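PDB 2QGZ: putative primosome component, which probably serves as a helicase loader of the primosome, with a P-loop ATP-binding domain of the IstB-like family helping to place the replicative helicase on DNA. Local coordinates for residues R119-S124 against L169-H174; A103-R108 against L176-G181; V182-L187 against V217-D222; I163-L168 against F292-A297. All blocks are in the same frame, centred on the assembly; numbering follows the deposited sequence.

Interaction 1: residues R119-S124 against L169-H174. With PO4 (phosphate ion), chain C.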
loop_
_atom_site.group_PDB
_atom_site.type_symbol
_atom_site.label_atom_id
_atom_site.label_comp_id
_atom_site.label_asym_id
_atom_site.label_seq_id
_atom_site.Cartn_x
_atom_site.Cartn_y
_atom_site.Cartn_z
ATOM N N ARG A 119 -7.739 -8.771 -5.885
ATOM C CA ARG A 119 -6.866 -9.185 -6.971
ATOM C C ARG A 119 -7.597 -8.988 -8.300
ATOM O O ARG A 119 -7.030 -9.182 -9.375
ATOM C CB ARG A 119 -6.488 -10.656 -6.751
ATOM C CG ARG A 119 -5.499 -11.257 -7.734
ATOM C CD ARG A 119 -4.684 -12.371 -7.060
ATOM N NE ARG A 119 -5.538 -13.366 -6.426
ATOM C CZ ARG A 119 -5.241 -13.981 -5.288
ATOM N NH1 ARG A 119 -4.105 -13.702 -4.662
ATOM N NH2 ARG A 119 -6.088 -14.859 -4.766
ATOM N N HIS A 120 -8.860 -8.569 -8.217
ATOM C CA HIS A 120 -9.671 -8.354 -9.413
ATOM C C HIS A 120 -10.305 -6.962 -9.483
ATOM O O HIS A 120 -11.459 -6.822 -9.901
ATOM C CB HIS A 120 -10.772 -9.422 -9.498
ATOM C CG HIS A 120 -10.257 -10.826 -9.420
ATOM N ND1 HIS A 120 -9.435 -11.374 -10.383
ATOM C CD2 HIS A 120 -10.428 -11.788 -8.481
ATOM C CE1 HIS A 120 -9.123 -12.611 -10.040
ATOM N NE2 HIS A 120 -9.713 -12.887 -8.889
ATOM N N ILE A 121 -9.559 -5.934 -9.088
ATOM C CA ILE A 121 -10.076 -4.567 -9.130
ATOM C C ILE A 121 -9.419 -3.776 -10.252
ATOM O O ILE A 121 -8.197 -3.643 -10.287
ATOM C CB ILE A 121 -9.838 -3.842 -7.792
ATOM C CG1 ILE A 121 -10.492 -4.644 -6.662
ATOM C CG2 ILE A 121 -10.429 -2.447 -7.845
ATOM C CD1 ILE A 121 -10.331 -4.039 -5.297
ATOM N N HIS A 122 -10.235 -3.253 -11.165
ATOM C CA HIS A 122 -9.729 -2.480 -12.300
ATOM C C HIS A 122 -9.886 -0.967 -12.111
ATOM O O HIS A 122 -10.698 -0.500 -11.308
ATOM C CB HIS A 122 -10.462 -2.871 -13.593
ATOM C CG HIS A 122 -10.464 -4.341 -13.891
ATOM N ND1 HIS A 122 -11.108 -5.263 -13.093
ATOM C CD2 HIS A 122 -9.953 -5.039 -14.934
ATOM C CE1 HIS A 122 -10.996 -6.464 -13.634
ATOM N NE2 HIS A 122 -10.302 -6.355 -14.752
ATOM N N LEU A 123 -9.122 -0.199 -12.881
ATOM C CA LEU A 123 -9.201 1.255 -12.812
ATOM C C LEU A 123 -10.619 1.742 -13.080
ATOM O O LEU A 123 -11.040 2.757 -12.540
ATOM C CB LEU A 123 -8.267 1.895 -13.840
ATOM C CG LEU A 123 -6.767 1.749 -13.610
ATOM C CD1 LEU A 123 -6.041 2.322 -14.811
ATOM C CD2 LEU A 123 -6.367 2.457 -12.308
ATOM N N SER A 124 -11.345 1.030 -13.933
ATOM C CA SER A 124 -12.716 1.406 -14.273
ATOM C C SER A 124 -13.693 1.291 -13.102
ATOM O O SER A 124 -14.759 1.906 -13.124
ATOM C CB SER A 124 -13.215 0.552 -15.444
ATOM O OG SER A 124 -12.948 -0.828 -15.227
ATOM N N LEU A 169 -5.769 1.583 -4.643
ATOM C CA LEU A 169 -4.407 1.064 -4.700
ATOM C C LEU A 169 -4.381 -0.321 -5.343
ATOM O O LEU A 169 -3.437 -0.668 -6.052
ATOM C CB LEU A 169 -3.812 1.029 -3.288
ATOM C CG LEU A 169 -2.856 2.163 -2.891
ATOM C CD1 LEU A 169 -3.281 3.478 -3.518
ATOM C CD2 LEU A 169 -2.794 2.269 -1.369
ATOM N N ALA A 170 -5.422 -1.111 -5.104
ATOM C CA ALA A 170 -5.499 -2.434 -5.712
ATOM C C ALA A 170 -5.672 -2.274 -7.228
ATOM O O ALA A 170 -5.151 -3.080 -8.019
ATOM C CB ALA A 170 -6.657 -3.210 -5.135
ATOM N N ALA A 171 -6.401 -1.238 -7.639
ATOM C CA ALA A 171 -6.606 -1.001 -9.063
ATOM C C ALA A 171 -5.277 -0.620 -9.709
ATOM O O ALA A 171 -5.014 -0.948 -10.874
ATOM C CB ALA A 171 -7.624 0.105 -9.274
ATOM N N MET A 172 -4.448 0.092 -8.953
ATOM C CA MET A 172 -3.133 0.502 -9.441
ATOM C C MET A 172 -2.290 -0.763 -9.631
ATOM O O MET A 172 -1.594 -0.900 -10.635
ATOM C CB MET A 172 -2.447 1.439 -8.434
ATOM C CG MET A 172 -1.094 1.968 -8.877
ATOM S SD MET A 172 -0.159 2.742 -7.519
ATOM C CE MET A 172 0.217 1.263 -6.513
ATOM N N ALA A 173 -2.363 -1.686 -8.674
ATOM C CA ALA A 173 -1.602 -2.937 -8.755
ATOM C C ALA A 173 -2.034 -3.760 -9.969
ATOM O O ALA A 173 -1.213 -4.394 -10.630
ATOM C CB ALA A 173 -1.791 -3.765 -7.474
ATOM N N HIS A 174 -3.331 -3.750 -10.252
ATOM C CA HIS A 174 -3.861 -4.500 -11.380
ATOM C C HIS A 174 -3.392 -3.903 -12.702
ATOM O O HIS A 174 -3.109 -4.632 -13.649
ATOM C CB HIS A 174 -5.383 -4.519 -11.328
ATOM C CG HIS A 174 -6.001 -5.538 -12.229
ATOM N ND1 HIS A 174 -6.105 -5.362 -13.594
ATOM C CD2 HIS A 174 -6.522 -6.761 -11.963
ATOM C CE1 HIS A 174 -6.665 -6.434 -14.128
ATOM N NE2 HIS A 174 -6.927 -7.297 -13.162
HETATM P P PO4 C . -10.783 -2.123 -17.202
HETATM O O1 PO4 C . -9.903 -3.357 -17.215
HETATM O O2 PO4 C . -10.245 -1.149 -16.189
HETATM O O3 PO4 C . -10.786 -1.483 -18.561
HETATM O O4 PO4 C . -12.199 -2.523 -16.846
#
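Ile121, His122 and Leu123 pack against Ala170, Ala171 and His174 as a loop laid on a helix: the connection after strand 109-112 passes over one side of helix 165-179. The CA atoms of His122 and Ala171 are 4.7 Å apart, an approach that the small methyl groups of the alanines permit. The carbonyl of Ile121 is turned onto the helix. It receives a CA-H...O contact from Ala171, with Ala171 CA 3.3 Å from Ile121 O and an angle of 167° at the hydrogen. The two branches of Ile121 meet different alanines: CD1 meets Ala170 CB at 3.8 Å, and CG2 lies 4.1 Å from Ala171 CB. Leu123 adds CD2, 4.0 Å from that same Ala171 CB. His174 CG is anti to the backbone N (chi1 -165°), directed toward the loop; Arg119 O lies in the ring plane at its edge, 3.6 Å from His174 CD2. The His122 ring crosses that of His174 obliquely, planes at 40°, with His174 NE2 over one face of His122, toward the rim. Farther out, Ser124 N makes a weak hydrogen bond to a phosphate ion, probably from the crystallisation liquor. Met172 and Leu169 touch helix 131-146 and strand 251-255. A helix clad in this way between loop and sheet is consistent with the one that follows the phosphate-binding loop in P-loop NTPases.

Interaction 2: residues A103-R108 against L176-G181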
loop_
_atom_site.group_PDB
_atom_site.type_symbol
_atom_site.label_atom_id
_atom_site.label_comp_id
_atom_site.label_asym_id
_atom_site.label_seq_id
_atom_site.Cartn_x
_atom_site.Cartn_y
_atom_site.Cartn_z
ATOM N N ALA A 103 -5.815 -14.501 -16.903
ATOM C CA ALA A 103 -5.767 -14.520 -15.445
ATOM C C ALA A 103 -4.314 -14.448 -14.997
ATOM O O ALA A 103 -3.997 -14.677 -13.829
ATOM C CB ALA A 103 -6.414 -15.792 -14.915
ATOM N N ALA A 104 -3.435 -14.128 -15.941
ATOM C CA ALA A 104 -2.014 -14.023 -15.660
ATOM C C ALA A 104 -1.682 -12.722 -14.934
ATOM O O ALA A 104 -0.856 -12.713 -14.025
ATOM C CB ALA A 104 -1.214 -14.119 -16.957
ATOM N N ILE A 105 -2.318 -11.623 -15.333
ATOM C CA ILE A 105 -2.052 -10.336 -14.693
ATOM C C ILE A 105 -2.568 -10.359 -13.260
ATOM O O ILE A 105 -2.001 -9.735 -12.365
ATOM C CB ILE A 105 -2.717 -9.161 -15.458
ATOM C CG1 ILE A 105 -4.232 -9.338 -15.487
ATOM C CG2 ILE A 105 -2.173 -9.088 -16.883
ATOM C CD1 ILE A 105 -4.956 -8.274 -16.311
ATOM N N SER A 106 -3.639 -11.108 -13.049
ATOM C CA SER A 106 -4.241 -11.224 -11.736
ATOM C C SER A 106 -3.351 -11.989 -10.760
ATOM O O SER A 106 -3.305 -11.661 -9.576
ATOM C CB SER A 106 -5.595 -11.920 -11.857
ATOM O OG SER A 106 -6.231 -11.999 -10.600
ATOM N N GLU A 107 -2.637 -12.997 -11.254
ATOM C CA GLU A 107 -1.766 -13.806 -10.400
ATOM C C GLU A 107 -0.470 -13.116 -9.956
ATOM O O GLU A 107 0.181 -13.576 -9.014
ATOM C CB GLU A 107 -1.421 -15.129 -11.092
ATOM C CG GLU A 107 -0.515 -14.990 -12.304
ATOM C CD GLU A 107 -0.004 -16.332 -12.807
ATOM O OE1 GLU A 107 0.725 -17.006 -12.044
ATOM O OE2 GLU A 107 -0.332 -16.712 -13.956
ATOM N N ARG A 108 -0.089 -12.032 -10.630
ATOM C CA ARG A 108 1.119 -11.297 -10.255
ATOM C C ARG A 108 0.870 -10.466 -8.991
ATOM O O ARG A 108 1.799 -9.870 -8.437
ATOM C CB ARG A 108 1.554 -10.332 -11.363
ATOM C CG ARG A 108 1.861 -10.949 -12.699
ATOM C CD ARG A 108 2.724 -9.994 -13.508
ATOM N NE ARG A 108 3.006 -10.493 -14.851
ATOM C CZ ARG A 108 2.131 -10.497 -15.854
ATOM N NH1 ARG A 108 0.901 -10.021 -15.681
ATOM N NH2 ARG A 108 2.490 -10.983 -17.033
ATOM N N LEU A 176 -0.603 -2.119 -13.056
ATOM C CA LEU A 176 0.846 -2.312 -13.120
ATOM C C LEU A 176 1.155 -3.700 -13.665
ATOM O O LEU A 176 2.100 -3.885 -14.430
ATOM C CB LEU A 176 1.484 -2.164 -11.738
ATOM C CG LEU A 176 1.917 -0.755 -11.344
ATOM C CD1 LEU A 176 2.502 -0.769 -9.942
ATOM C CD2 LEU A 176 2.934 -0.251 -12.341
ATOM N N SER A 177 0.357 -4.678 -13.261
ATOM C CA SER A 177 0.552 -6.032 -13.731
ATOM C C SER A 177 0.142 -6.166 -15.192
ATOM O O SER A 177 0.758 -6.916 -15.939
ATOM C CB SER A 177 -0.260 -7.008 -12.890
ATOM O OG SER A 177 -0.248 -8.286 -13.493
ATOM N N GLU A 178 -0.892 -5.438 -15.603
ATOM C CA GLU A 178 -1.363 -5.518 -16.982
ATOM C C GLU A 178 -0.500 -4.750 -17.977
ATOM O O GLU A 178 -0.134 -5.283 -19.021
ATOM C CB GLU A 178 -2.809 -5.026 -17.098
ATOM C CG GLU A 178 -3.341 -5.065 -18.529
ATOM C CD GLU A 178 -4.822 -4.744 -18.639
ATOM O OE1 GLU A 178 -5.369 -4.864 -19.759
ATOM O OE2 GLU A 178 -5.440 -4.370 -17.618
ATOM N N LYS A 179 -0.181 -3.501 -17.668
ATOM C CA LYS A 179 0.631 -2.700 -18.575
ATOM C C LYS A 179 2.088 -3.104 -18.501
ATOM O O LYS A 179 2.693 -3.457 -19.509
ATOM C CB LYS A 179 0.457 -1.214 -18.260
ATOM C CG LYS A 179 -0.942 -0.726 -18.596
ATOM C CD LYS A 179 -1.231 -0.988 -20.064
ATOM C CE LYS A 179 -2.687 -0.775 -20.402
ATOM N NZ LYS A 179 -2.918 -0.895 -21.874
ATOM N N LYS A 180 2.653 -3.038 -17.304
ATOM C CA LYS A 180 4.026 -3.448 -17.094
ATOM C C LYS A 180 3.860 -4.897 -16.645
ATOM O O LYS A 180 2.733 -5.394 -16.608
ATOM C CB LYS A 180 4.653 -2.603 -15.993
ATOM C CG LYS A 180 4.563 -1.098 -16.244
ATOM C CD LYS A 180 5.197 -0.728 -17.560
ATOM C CE LYS A 180 5.681 0.714 -17.560
ATOM N NZ LYS A 180 4.597 1.685 -17.294
ATOM N N GLY A 181 4.943 -5.588 -16.317
ATOM C CA GLY A 181 4.774 -6.967 -15.884
ATOM C C GLY A 181 5.111 -7.141 -14.416
ATOM O O GLY A 181 5.405 -8.242 -13.956
#
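Ile105 and Ser177 bring a short, weakly bonded helical turn, about 104-107, up to the last turn of helix 165-179, their CA atoms 5.1 Å apart. Ser177 suits the interface as a small polar residue able both to give and to accept. Its OG, anti to the backbone N (chi1 170°), donates to a lone pair of Ile105 O in the carbonyl plane; the modelled 2.5 Å between Ser177 OG and Ile105 O is so short that its exact length is doubtful. The same OG accepts from Arg108 NH1 at 3.0 Å, with an N-H...O angle of 155° and the oxygen close to the guanidinium plane. These bonds lie where the chain is about to enter strand 109-112, an outermost strand of the parallel sheet of this P-loop NTPase fold, and Arg108 already shares backbone hydrogen bonding with Thr184 of the neighbouring strand. Arg108 can span the gap because its chain is extended from CG to NE: CD passes 3.2 Å from Gly181 O, and Gly181 CA sits over one guanidinium face, toward its rim. Ile105 supplies the apolar part. Its CG2 is 3.7 Å from Glu178 CA, and its CD1 rests 4.0 Å from Glu178 CB, the two side chains lying side by side and pointing the same way.

Interaction 3: residues V182-L187 against V217-D222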
loop_
_atom_site.group_PDB
_atom_site.type_symbol
_atom_site.label_atom_id
_atom_site.label_comp_id
_atom_site.label_asym_id
_atom_site.label_seq_id
_atom_site.Cartn_x
_atom_site.Cartn_y
_atom_site.Cartn_z
ATOM N N VAL A 182 5.035 -6.039 -13.679
ATOM C CA VAL A 182 5.378 -5.998 -12.266
ATOM C C VAL A 182 4.411 -6.640 -11.282
ATOM O O VAL A 182 3.193 -6.549 -11.422
ATOM C CB VAL A 182 5.630 -4.537 -11.836
ATOM C CG1 VAL A 182 4.452 -3.675 -12.238
ATOM C CG2 VAL A 182 5.869 -4.462 -10.337
ATOM N N SER A 183 4.989 -7.292 -10.277
ATOM C CA SER A 183 4.237 -7.951 -9.218
ATOM C C SER A 183 4.052 -6.944 -8.091
ATOM O O SER A 183 4.908 -6.100 -7.855
ATOM C CB SER A 183 5.009 -9.164 -8.678
ATOM O OG SER A 183 5.252 -10.127 -9.692
ATOM N N THR A 184 2.930 -7.035 -7.400
ATOM C CA THR A 184 2.646 -6.137 -6.297
ATOM C C THR A 184 2.122 -6.999 -5.172
ATOM O O THR A 184 1.528 -8.047 -5.419
ATOM C CB THR A 184 1.552 -5.095 -6.668
ATOM O OG1 THR A 184 2.034 -4.219 -7.694
ATOM C CG2 THR A 184 1.175 -4.258 -5.454
ATOM N N THR A 185 2.360 -6.572 -3.939
ATOM C CA THR A 185 1.858 -7.299 -2.790
ATOM C C THR A 185 0.970 -6.357 -2.002
ATOM O O THR A 185 1.383 -5.253 -1.638
ATOM C CB THR A 185 2.981 -7.798 -1.870
ATOM O OG1 THR A 185 3.756 -8.785 -2.557
ATOM C CG2 THR A 185 2.396 -8.422 -0.606
ATOM N N LEU A 186 -0.262 -6.796 -1.769
ATOM C CA LEU A 186 -1.232 -6.029 -1.001
ATOM C C LEU A 186 -1.280 -6.753 0.335
ATOM O O LEU A 186 -1.603 -7.931 0.402
ATOM C CB LEU A 186 -2.593 -6.077 -1.692
ATOM C CG LEU A 186 -2.588 -5.552 -3.130
ATOM C CD1 LEU A 186 -3.814 -6.047 -3.877
ATOM C CD2 LEU A 186 -2.555 -4.046 -3.103
ATOM N N LEU A 187 -0.959 -6.041 1.400
ATOM C CA LEU A 187 -0.906 -6.645 2.717
ATOM C C LEU A 187 -1.734 -5.915 3.767
ATOM O O LEU A 187 -1.641 -4.698 3.904
ATOM C CB LEU A 187 0.564 -6.712 3.133
ATOM C CG LEU A 187 1.003 -7.061 4.549
ATOM C CD1 LEU A 187 2.410 -7.635 4.496
ATOM C CD2 LEU A 187 0.950 -5.820 5.439
ATOM N N VAL A 217 6.685 -3.616 -5.620
ATOM C CA VAL A 217 5.757 -2.614 -5.116
ATOM C C VAL A 217 4.994 -3.243 -3.965
ATOM O O VAL A 217 4.408 -4.310 -4.115
ATOM C CB VAL A 217 4.744 -2.188 -6.189
ATOM C CG1 VAL A 217 3.762 -1.207 -5.604
ATOM C CG2 VAL A 217 5.457 -1.565 -7.357
ATOM N N LEU A 218 5.000 -2.567 -2.825
ATOM C CA LEU A 218 4.345 -3.069 -1.629
ATOM C C LEU A 218 3.276 -2.101 -1.128
ATOM O O LEU A 218 3.519 -0.886 -1.024
ATOM C CB LEU A 218 5.395 -3.297 -0.538
ATOM C CG LEU A 218 4.865 -3.757 0.819
ATOM C CD1 LEU A 218 4.231 -5.145 0.692
ATOM C CD2 LEU A 218 6.010 -3.784 1.821
ATOM N N ILE A 219 2.099 -2.641 -0.825
ATOM C CA ILE A 219 0.992 -1.846 -0.324
ATOM C C ILE A 219 0.715 -2.296 1.111
ATOM O O ILE A 219 0.376 -3.457 1.338
ATOM C CB ILE A 219 -0.308 -2.092 -1.135
ATOM C CG1 ILE A 219 -0.070 -1.897 -2.641
ATOM C CG2 ILE A 219 -1.426 -1.199 -0.599
ATOM C CD1 ILE A 219 0.322 -0.508 -3.048
ATOM N N LEU A 220 0.858 -1.392 2.073
ATOM C CA LEU A 220 0.588 -1.727 3.472
ATOM C C LEU A 220 -0.791 -1.159 3.850
ATOM O O LEU A 220 -0.907 0.005 4.239
ATOM C CB LEU A 220 1.682 -1.136 4.376
ATOM C CG LEU A 220 3.095 -1.626 4.054
ATOM C CD1 LEU A 220 4.099 -0.889 4.901
ATOM C CD2 LEU A 220 3.205 -3.118 4.307
ATOM N N ASP A 221 -1.828 -1.986 3.722
ATOM C CA ASP A 221 -3.200 -1.577 4.018
ATOM C C ASP A 221 -3.475 -1.283 5.493
ATOM O O ASP A 221 -3.060 -2.015 6.384
ATOM C CB ASP A 221 -4.186 -2.621 3.497
ATOM C CG ASP A 221 -5.629 -2.265 3.804
ATOM O OD1 ASP A 221 -6.069 -1.150 3.449
ATOM O OD2 ASP A 221 -6.332 -3.112 4.397
ATOM N N ASP A 222 -4.212 -0.197 5.698
ATOM C CA ASP A 222 -4.583 0.363 6.991
ATOM C C ASP A 222 -3.584 0.161 8.116
ATOM O O ASP A 222 -3.807 -0.575 9.079
ATOM C CB ASP A 222 -6.004 -0.056 7.426
ATOM C CG ASP A 222 -6.076 -1.467 7.943
ATOM O OD1 ASP A 222 -7.029 -1.766 8.701
ATOM O OD2 ASP A 222 -5.195 -2.278 7.583
#
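Thr185 and Leu187 pair with Val217, Ile219 and Asp221 through four backbone hydrogen bonds. Thr185 N donates to Val217 O at 3.1 Å, and Ile219 N returns a bond to Thr185 O at 2.8 Å. Leu187 N then reaches Ile219 O at 2.9 Å, and Asp221 N closes the series on Leu187 O at 2.7 Å. Each of Thr185 and Leu187 thus bonds two residues that flank its partner, the pattern of parallel strands, whose axes here diverge by only 10°. Side chains pack on both faces. On one, Leu186 and Ile219 lie side by side, with Leu186 CD2 tightly placed 3.3 Å from Ile219 CG1; Thr184 and Val217 share this face. On the other, Leu187 CD2 meets Leu220 CD2 at 3.7 Å, and Thr185 CB meets Leu218 CD1 at 3.9 Å. Branched aliphatic residues suit such a buried sheet, filling the space between strand and helix. Beyond this shell, Ala173 and Leu169 of helix 165-179 cover the face of Thr184 and Ile219, while strands 109-112 and 251-255 flank the pair. The residue that makes the last bond is acidic: Asp221 OD1 is hydrogen-bonded to Thr254 OG1, and its side chain lies beside the phosphate-binding loop. A hydrophobic central strand running into Asp221 and Asp222 at that loop is consistent with the Walker B motif of P-loop ATPases.

Interaction 4: residues I163-L168 against F292-A297. With PO4 (phosphate ion), chain B.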
loop_
_atom_site.group_PDB
_atom_site.type_symbol
_atom_site.label_atom_id
_atom_site.label_comp_id
_atom_site.label_asym_id
_atom_site.label_seq_id
_atom_site.Cartn_x
_atom_site.Cartn_y
_atom_site.Cartn_z
ATOM N N ILE A 163 -14.252 3.696 2.391
ATOM C CA ILE A 163 -14.499 4.515 1.200
ATOM C C ILE A 163 -13.783 4.053 -0.072
ATOM O O ILE A 163 -13.976 4.633 -1.135
ATOM C CB ILE A 163 -14.154 6.013 1.443
ATOM C CG1 ILE A 163 -12.651 6.176 1.690
ATOM C CG2 ILE A 163 -14.957 6.547 2.629
ATOM C CD1 ILE A 163 -12.212 7.629 1.867
ATOM N N GLY A 164 -12.968 3.009 0.030
ATOM C CA GLY A 164 -12.274 2.501 -1.143
ATOM C C GLY A 164 -10.807 2.897 -1.289
ATOM O O GLY A 164 -10.262 2.855 -2.388
ATOM N N LYS A 165 -10.149 3.272 -0.197
ATOM C CA LYS A 165 -8.748 3.655 -0.311
ATOM C C LYS A 165 -7.918 2.464 -0.766
ATOM O O LYS A 165 -7.073 2.596 -1.647
ATOM C CB LYS A 165 -8.231 4.206 1.019
ATOM C CG LYS A 165 -8.874 5.546 1.394
ATOM C CD LYS A 165 -8.243 6.156 2.635
ATOM C CE LYS A 165 -8.236 5.176 3.805
ATOM N NZ LYS A 165 -9.607 4.671 4.163
ATOM N N SER A 166 -8.181 1.298 -0.180
ATOM C CA SER A 166 -7.445 0.095 -0.549
ATOM C C SER A 166 -7.791 -0.365 -1.970
ATOM O O SER A 166 -6.942 -0.902 -2.686
ATOM C CB SER A 166 -7.718 -1.032 0.465
ATOM O OG SER A 166 -9.100 -1.379 0.515
ATOM N N TYR A 167 -9.034 -0.151 -2.382
ATOM C CA TYR A 167 -9.475 -0.533 -3.724
ATOM C C TYR A 167 -8.715 0.238 -4.800
ATOM O O TYR A 167 -8.258 -0.341 -5.792
ATOM C CB TYR A 167 -10.978 -0.283 -3.871
ATOM C CG TYR A 167 -11.843 -1.427 -3.384
ATOM C CD1 TYR A 167 -11.468 -2.199 -2.287
ATOM C CD2 TYR A 167 -13.051 -1.721 -4.004
ATOM C CE1 TYR A 167 -12.275 -3.234 -1.820
ATOM C CE2 TYR A 167 -13.870 -2.752 -3.544
ATOM C CZ TYR A 167 -13.475 -3.504 -2.452
ATOM O OH TYR A 167 -14.288 -4.521 -1.993
ATOM N N LEU A 168 -8.589 1.547 -4.590
ATOM C CA LEU A 168 -7.879 2.438 -5.507
ATOM C C LEU A 168 -6.449 1.914 -5.734
ATOM O O LEU A 168 -5.976 1.824 -6.865
ATOM C CB LEU A 168 -7.821 3.843 -4.904
ATOM C CG LEU A 168 -7.518 5.086 -5.744
ATOM C CD1 LEU A 168 -6.716 6.044 -4.885
ATOM C CD2 LEU A 168 -6.737 4.752 -6.998
ATOM N N PHE A 292 -2.100 11.833 0.965
ATOM C CA PHE A 292 -3.271 12.221 0.164
ATOM C C PHE A 292 -4.532 11.958 0.974
ATOM O O PHE A 292 -4.747 10.842 1.445
ATOM C CB PHE A 292 -3.378 11.403 -1.134
ATOM C CG PHE A 292 -2.556 11.931 -2.278
ATOM C CD1 PHE A 292 -1.171 11.803 -2.286
ATOM C CD2 PHE A 292 -3.173 12.533 -3.364
ATOM C CE1 PHE A 292 -0.412 12.269 -3.366
ATOM C CE2 PHE A 292 -2.427 13.001 -4.444
ATOM C CZ PHE A 292 -1.044 12.869 -4.446
ATOM N N HIS A 293 -5.360 12.981 1.150
ATOM C CA HIS A 293 -6.606 12.804 1.881
ATOM C C HIS A 293 -7.666 12.409 0.860
ATOM O O HIS A 293 -7.887 13.114 -0.133
ATOM C CB HIS A 293 -7.030 14.095 2.588
ATOM C CG HIS A 293 -8.166 13.909 3.548
ATOM N ND1 HIS A 293 -8.843 14.965 4.120
ATOM C CD2 HIS A 293 -8.733 12.785 4.050
ATOM C CE1 HIS A 293 -9.779 14.501 4.930
ATOM N NE2 HIS A 293 -9.734 13.180 4.905
ATOM N N LEU A 294 -8.307 11.272 1.098
ATOM C CA LEU A 294 -9.332 10.774 0.199
ATOM C C LEU A 294 -10.712 10.888 0.841
ATOM O O LEU A 294 -10.898 10.539 2.005
ATOM C CB LEU A 294 -9.044 9.314 -0.147
ATOM C CG LEU A 294 -9.792 8.756 -1.355
ATOM C CD1 LEU A 294 -9.209 9.381 -2.613
ATOM C CD2 LEU A 294 -9.650 7.235 -1.413
ATOM N N GLU A 295 -11.681 11.381 0.085
ATOM C CA GLU A 295 -13.039 11.509 0.599
ATOM C C GLU A 295 -14.052 10.903 -0.363
ATOM O O GLU A 295 -13.813 10.816 -1.573
ATOM C CB GLU A 295 -13.382 12.982 0.850
ATOM C CG GLU A 295 -12.334 13.700 1.688
ATOM C CD GLU A 295 -12.783 15.070 2.159
ATOM O OE1 GLU A 295 -13.539 15.145 3.158
ATOM O OE2 GLU A 295 -12.384 16.072 1.524
ATOM N N GLY A 296 -15.183 10.476 0.191
ATOM C CA GLY A 296 -16.235 9.901 -0.623
ATOM C C GLY A 296 -16.101 8.407 -0.811
ATOM O O GLY A 296 -15.024 7.899 -1.108
ATOM N N ALA A 297 -17.205 7.698 -0.635
ATOM C CA ALA A 297 -17.208 6.255 -0.799
ATOM C C ALA A 297 -17.186 5.907 -2.282
ATOM O O ALA A 297 -17.446 6.747 -3.145
ATOM C CB ALA A 297 -18.455 5.650 -0.141
HETATM P P PO4 B . -10.579 1.344 2.678
HETATM O O1 PO4 B . -9.116 1.223 2.950
HETATM O O2 PO4 B . -11.344 0.941 3.900
HETATM O O3 PO4 B . -10.915 2.773 2.335
HETATM O O4 PO4 B . -10.937 0.464 1.539
#
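Lys165 meets Leu294 with its aliphatic part and a phosphate ion with its tip. From the base, its CB lies 3.3 Å from phosphate O3. CG then touches Leu294 CD2 at 3.4 Å as the two side chains run alongside each other with opposite headings. The chain next bends, at chi3 (-53°) to place CE and at chi4 (-57°) to place NZ, and so folds back over the ion, where NZ bonds O3 at 2.9 Å; NZ is also hydrogen-bonded to Asp160 O. Lysine fits because a methylene, CG, can lie on a leucine while the terminal amino group serves an anion. Backbone amides join in: Lys165 N gives O3 a bond of 2.7 Å, and Gly164 N gives it a weak one. Ser166 adds its own N, to O1, and its hydroxyl, OG bonding O4 at 2.8 Å. Gly164, the N-cap of helix 165-179, has a positive phi (101°), a conformation that a residue without a side chain adopts readily. Next to it Ile163 closes the contact, its CB 3.3 Å from Gly296 O and its CD1 3.2 Å from Leu294 O, so this isoleucine covers the backbone of Leu294 and Gly296. Amides at a helix start, a lysine amine and a serine hydroxyl converging on one ion are consistent with a Walker A P-loop; the ion is probably from the crystallisation liquor, but its place suggests where a nucleotide phosphate would bind.

Interactions 1, 2 and 4 share helix 165-179: interaction 4 at its N-terminal start, interaction 1 along its middle and interaction 2 at its last turn, while interaction 3 joins two strands of the sheet the helix packs on. Interaction 3 is the buried core, backbone bonds and aliphatic packing; the other three are partly buried. Interaction 1 relies on apolar and ring packing, interaction 2 on a serine and an arginine, and interaction 4 on an apolar contact beside a bound anion. A probable hydrogen bond between Arg119 O and Ser106 OG links interactions 1 and 2, and Ser166 CB of interaction 4 lies 3.4 Å from Asp221 OD1 of interaction 3, setting the two putative Walker motifs side by side.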